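Long-range contact in endo-1,4-beta-mannanase (Eisenia fetida, PDB 5Y6T), which probably hydrolyses internal beta-1,4-mannosidic linkages of mannan polysaccharides, as a cold-adapted endo-mannanase of glycoside hydrolase family 5: residues Tyr54-Gly63 against Phe338-Arg349. Sequence-based numbering, arbitrary orientation.
Sequences YIVRIKAEGG and FATQAQGLNHLR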
loop_
_atom_site.group_PDB
_atom_site.type_symbol
_atom_site.label_atom_id
_atom_site.label_comp_id
_atom_site.label_asym_id
_atom_site.label_seq_id
_atom_site.Cartn_x
_atom_site.Cartn_y
_atom_site.Cartn_z
ATOM N N TYR A 54 6.204 -16.730 4.998
ATOM C CA TYR A 54 5.144 -15.824 5.454
ATOM C C TYR A 54 3.865 -16.086 4.689
ATOM O O TYR A 54 2.769 -16.008 5.240
ATOM C CB TYR A 54 5.542 -14.385 5.241
ATOM C CG TYR A 54 6.485 -13.857 6.251
ATOM C CD1 TYR A 54 6.127 -13.758 7.569
ATOM C CD2 TYR A 54 7.706 -13.340 5.856
ATOM C CE1 TYR A 54 7.026 -13.212 8.499
ATOM C CE2 TYR A 54 8.584 -12.794 6.763
ATOM C CZ TYR A 54 8.232 -12.736 8.066
ATOM O OH TYR A 54 9.128 -12.160 8.900
ATOM N N ILE A 55 3.986 -16.350 3.389
ATOM C CA ILE A 55 2.784 -16.607 2.563
ATOM C C ILE A 55 2.035 -17.806 3.078
ATOM O O ILE A 55 0.812 -17.813 3.292
ATOM C CB ILE A 55 3.177 -16.902 1.126
ATOM C CG1 ILE A 55 3.691 -15.669 0.385
ATOM C CG2 ILE A 55 1.981 -17.400 0.347
ATOM C CD1 ILE A 55 4.293 -15.985 -0.952
ATOM N N VAL A 56 2.795 -18.877 3.273
ATOM C CA VAL A 56 2.195 -20.095 3.816
ATOM C C VAL A 56 1.500 -19.933 5.205
ATOM O O VAL A 56 0.333 -20.393 5.379
ATOM C CB VAL A 56 3.224 -21.284 3.838
ATOM C CG1 VAL A 56 2.545 -22.532 4.395
ATOM C CG2 VAL A 56 3.719 -21.593 2.394
ATOM N N ARG A 57 2.191 -19.291 6.122
ATOM C CA ARG A 57 1.732 -19.094 7.489
ATOM C C ARG A 57 0.533 -18.167 7.533
ATOM O O ARG A 57 -0.413 -18.443 8.249
ATOM C CB ARG A 57 2.862 -18.601 8.349
ATOM C CG ARG A 57 3.932 -19.693 8.502
ATOM C CD ARG A 57 4.793 -19.503 9.721
ATOM N NE ARG A 57 5.683 -18.365 9.646
ATOM C CZ ARG A 57 5.744 -17.383 10.531
ATOM N NH1 ARG A 57 4.927 -17.347 11.560
ATOM N NH2 ARG A 57 6.634 -16.417 10.376
ATOM N N ILE A 58 0.520 -17.146 6.658
ATOM C CA ILE A 58 -0.656 -16.281 6.560
ATOM C C ILE A 58 -1.882 -17.054 6.081
ATOM O O ILE A 58 -2.949 -16.960 6.709
ATOM C CB ILE A 58 -0.338 -15.032 5.696
ATOM C CG1 ILE A 58 0.605 -14.124 6.478
ATOM C CG2 ILE A 58 -1.649 -14.361 5.279
ATOM C CD1 ILE A 58 1.208 -12.998 5.694
ATOM N N LYS A 59 -1.730 -17.824 5.015
ATOM C CA LYS A 59 -2.837 -18.590 4.506
ATOM C C LYS A 59 -3.314 -19.585 5.541
ATOM O O LYS A 59 -4.513 -19.825 5.682
ATOM C CB LYS A 59 -2.529 -19.227 3.153
ATOM C CG LYS A 59 -3.689 -20.062 2.593
ATOM C CD LYS A 59 -4.851 -19.139 2.144
ATOM C CE LYS A 59 -6.129 -19.246 2.971
ATOM N NZ LYS A 59 -7.139 -18.195 2.596
ATOM N N ALA A 60 -2.376 -20.247 6.209
ATOM C CA ALA A 60 -2.740 -21.244 7.237
ATOM C C ALA A 60 -3.648 -20.703 8.366
ATOM O O ALA A 60 -4.478 -21.444 8.861
ATOM C CB ALA A 60 -1.520 -21.887 7.819
ATOM N N GLU A 61 -3.532 -19.405 8.669
ATOM C CA GLU A 61 -4.279 -18.736 9.712
ATOM C C GLU A 61 -5.600 -18.189 9.191
ATOM O O GLU A 61 -6.431 -17.659 9.967
ATOM C CB GLU A 61 -3.420 -17.609 10.307
ATOM C CG GLU A 61 -2.143 -18.042 10.988
ATOM C CD GLU A 61 -2.280 -19.007 12.133
ATOM O OE1 GLU A 61 -3.399 -19.224 12.657
ATOM O OE2 GLU A 61 -1.167 -19.537 12.504
ATOM N N GLY A 62 -5.790 -18.316 7.892
ATOM C CA GLY A 62 -7.000 -17.809 7.224
ATOM C C GLY A 62 -6.911 -16.488 6.490
ATOM O O GLY A 62 -7.910 -16.013 5.941
ATOM N N GLY A 63 -5.714 -15.927 6.381
ATOM C CA GLY A 63 -5.590 -14.686 5.617
ATOM C C GLY A 63 -5.620 -15.000 4.158
ATOM O O GLY A 63 -5.352 -16.155 3.714
ATOM N N PHE A 338 3.367 -12.000 15.241
ATOM C CA PHE A 338 2.649 -12.775 14.219
ATOM C C PHE A 338 1.450 -13.489 14.893
ATOM O O PHE A 338 0.321 -13.519 14.368
ATOM C CB PHE A 338 3.563 -13.776 13.542
ATOM C CG PHE A 338 2.933 -14.434 12.394
ATOM C CD1 PHE A 338 2.095 -15.544 12.583
ATOM C CD2 PHE A 338 3.134 -13.964 11.115
ATOM C CE1 PHE A 338 1.478 -16.166 11.466
ATOM C CE2 PHE A 338 2.534 -14.588 10.030
ATOM C CZ PHE A 338 1.688 -15.666 10.212
ATOM N N ALA A 339 1.709 -14.102 16.067
ATOM C CA ALA A 339 0.662 -14.896 16.759
ATOM C C ALA A 339 -0.578 -14.048 17.087
ATOM O O ALA A 339 -1.711 -14.483 16.950
ATOM C CB ALA A 339 1.207 -15.517 18.044
ATOM N N THR A 340 -0.337 -12.819 17.502
ATOM C CA THR A 340 -1.452 -11.937 17.784
ATOM C C THR A 340 -2.230 -11.640 16.493
ATOM O O THR A 340 -3.471 -11.728 16.441
ATOM C CB THR A 340 -0.959 -10.647 18.500
ATOM O OG1 THR A 340 -0.535 -10.987 19.819
ATOM C CG2 THR A 340 -2.038 -9.549 18.590
ATOM N N GLN A 341 -1.519 -11.244 15.461
ATOM C CA GLN A 341 -2.167 -10.936 14.178
ATOM C C GLN A 341 -2.934 -12.143 13.638
ATOM O O GLN A 341 -4.044 -11.978 13.078
ATOM C CB GLN A 341 -1.151 -10.444 13.166
ATOM C CG GLN A 341 -0.573 -9.098 13.596
ATOM C CD GLN A 341 0.693 -8.707 12.855
ATOM O OE1 GLN A 341 0.613 -8.192 11.766
ATOM N NE2 GLN A 341 1.823 -9.063 13.391
ATOM N N ALA A 342 -2.349 -13.328 13.762
ATOM C CA ALA A 342 -3.028 -14.558 13.357
ATOM C C ALA A 342 -4.420 -14.626 13.999
ATOM O O ALA A 342 -5.297 -15.145 13.388
ATOM C CB ALA A 342 -2.226 -15.793 13.723
ATOM N N GLN A 343 -4.613 -14.169 15.236
ATOM C CA GLN A 343 -5.967 -14.279 15.872
ATOM C C GLN A 343 -6.996 -13.509 15.065
ATOM O O GLN A 343 -8.155 -13.893 14.937
ATOM C CB GLN A 343 -5.962 -13.828 17.316
ATOM C CG GLN A 343 -5.017 -14.617 18.207
ATOM C CD GLN A 343 -5.051 -14.004 19.627
ATOM O OE1 GLN A 343 -4.634 -12.884 19.843
ATOM N NE2 GLN A 343 -5.649 -14.711 20.540
ATOM N N GLY A 344 -6.607 -12.364 14.540
ATOM C CA GLY A 344 -7.531 -11.643 13.687
ATOM C C GLY A 344 -7.819 -12.289 12.392
ATOM O O GLY A 344 -8.952 -12.241 11.969
ATOM N N LEU A 345 -6.791 -12.881 11.757
ATOM C CA LEU A 345 -7.020 -13.643 10.544
ATOM C C LEU A 345 -7.968 -14.797 10.839
ATOM O O LEU A 345 -8.910 -15.052 10.097
ATOM C CB LEU A 345 -5.735 -14.147 9.936
ATOM C CG LEU A 345 -4.699 -13.055 9.618
ATOM C CD1 LEU A 345 -3.562 -13.745 8.910
ATOM C CD2 LEU A 345 -5.333 -11.973 8.778
ATOM N N ASN A 346 -7.710 -15.496 11.954
ATOM C CA ASN A 346 -8.574 -16.601 12.317
ATOM C C ASN A 346 -10.028 -16.191 12.414
ATOM O O ASN A 346 -10.929 -16.881 11.943
ATOM C CB ASN A 346 -8.223 -17.224 13.666
ATOM C CG ASN A 346 -6.822 -17.843 13.799
ATOM O OD1 ASN A 346 -6.377 -17.965 14.953
ATOM N ND2 ASN A 346 -6.128 -18.185 12.727
ATOM N N HIS A 347 -10.260 -15.053 13.029
ATOM C CA HIS A 347 -11.617 -14.553 13.221
ATOM C C HIS A 347 -12.417 -14.355 11.929
ATOM O O HIS A 347 -13.633 -14.613 11.890
ATOM C CB HIS A 347 -11.566 -13.260 13.987
ATOM C CG HIS A 347 -12.906 -12.624 14.179
ATOM N ND1 HIS A 347 -13.903 -13.186 14.944
ATOM C CD2 HIS A 347 -13.421 -11.470 13.668
ATOM C CE1 HIS A 347 -14.974 -12.407 14.915
ATOM N NE2 HIS A 347 -14.719 -11.365 14.133
ATOM N N LEU A 348 -11.769 -13.911 10.859
ATOM C CA LEU A 348 -12.464 -13.701 9.568
ATOM C C LEU A 348 -12.565 -14.915 8.681
ATOM O O LEU A 348 -13.297 -14.915 7.693
ATOM C CB LEU A 348 -11.890 -12.529 8.759
ATOM C CG LEU A 348 -12.018 -11.211 9.529
ATOM C CD1 LEU A 348 -11.515 -10.108 8.642
ATOM C CD2 LEU A 348 -13.444 -10.897 9.983
ATOM N N ARG A 349 -11.786 -15.925 8.995
ATOM C CA ARG A 349 -11.736 -17.133 8.138
ATOM C C ARG A 349 -13.174 -17.659 7.937
ATOM O O ARG A 349 -13.999 -17.732 8.890
ATOM C CB ARG A 349 -10.898 -18.221 8.777
ATOM C CG ARG A 349 -10.667 -19.371 7.800
ATOM C CD ARG A 349 -10.077 -20.651 8.270
ATOM N NE ARG A 349 -9.354 -20.624 9.510
ATOM C CZ ARG A 349 -8.075 -20.931 9.662
ATOM N NH1 ARG A 349 -7.339 -21.217 8.621
ATOM N NH2 ARG A 349 -7.564 -20.993 10.869
HETATM O O HOH W 1 -6.732 -21.848 5.923
HETATM O O HOH W 2 -8.869 -13.883 7.610
#
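E61 and N346 meet where helix 42-60 gives out, and their pairing illustrates how side chains of one helix can bind the carbonyl oxygens at the C-terminal end of another. From its CB outward, E61 runs along helix 338-348. E61 CB lies 3.7 Å from N346 ND2, and E61 CG rests on A342 CB at 3.5 Å, with F338 CE1 a little farther off. A bend at chi2 (-58°) then folds the carboxylate back over A342 and brings OE1 to N346. There N346 ND2 donates to E61 OE1 over 2.9 Å, nearly straight at 169°, and the oxygen receives it on its anti lone pair. N346 ND2 also donates to E61 O (2.8 Å), so one NH2 group grips both the backbone and the side chain of a single residue.

One residue back, A60 O accepts from R349 NH1 at 2.9 Å; the oxygen lies in the guanidinium plane, whereas the donor stands above the carbonyl plane. A water adds a second link, donating to K59 O and accepting a weak bond from R349 NH1. At the other end of the contact, R57 NH1 stands over the centre of one face of the F338 ring, the guanidinium tilted 38° from it, in a cation-pi contact with R57 CZ 4.2 Å from the ring centroid, while R57 NE is held by a salt bridge to D53. Between the two helices, L345 CD1 packs against I58 CG2, and L345 also touches S25 and M27 of strand 20-28.

G62, with positive phi, completes a Schellman motif. This capped helix end leads into strand 65-72 and joins the first and last major helices around the parallel barrel, an arrangement consistent with the (beta/alpha)8 fold of family 5 glycoside hydrolases.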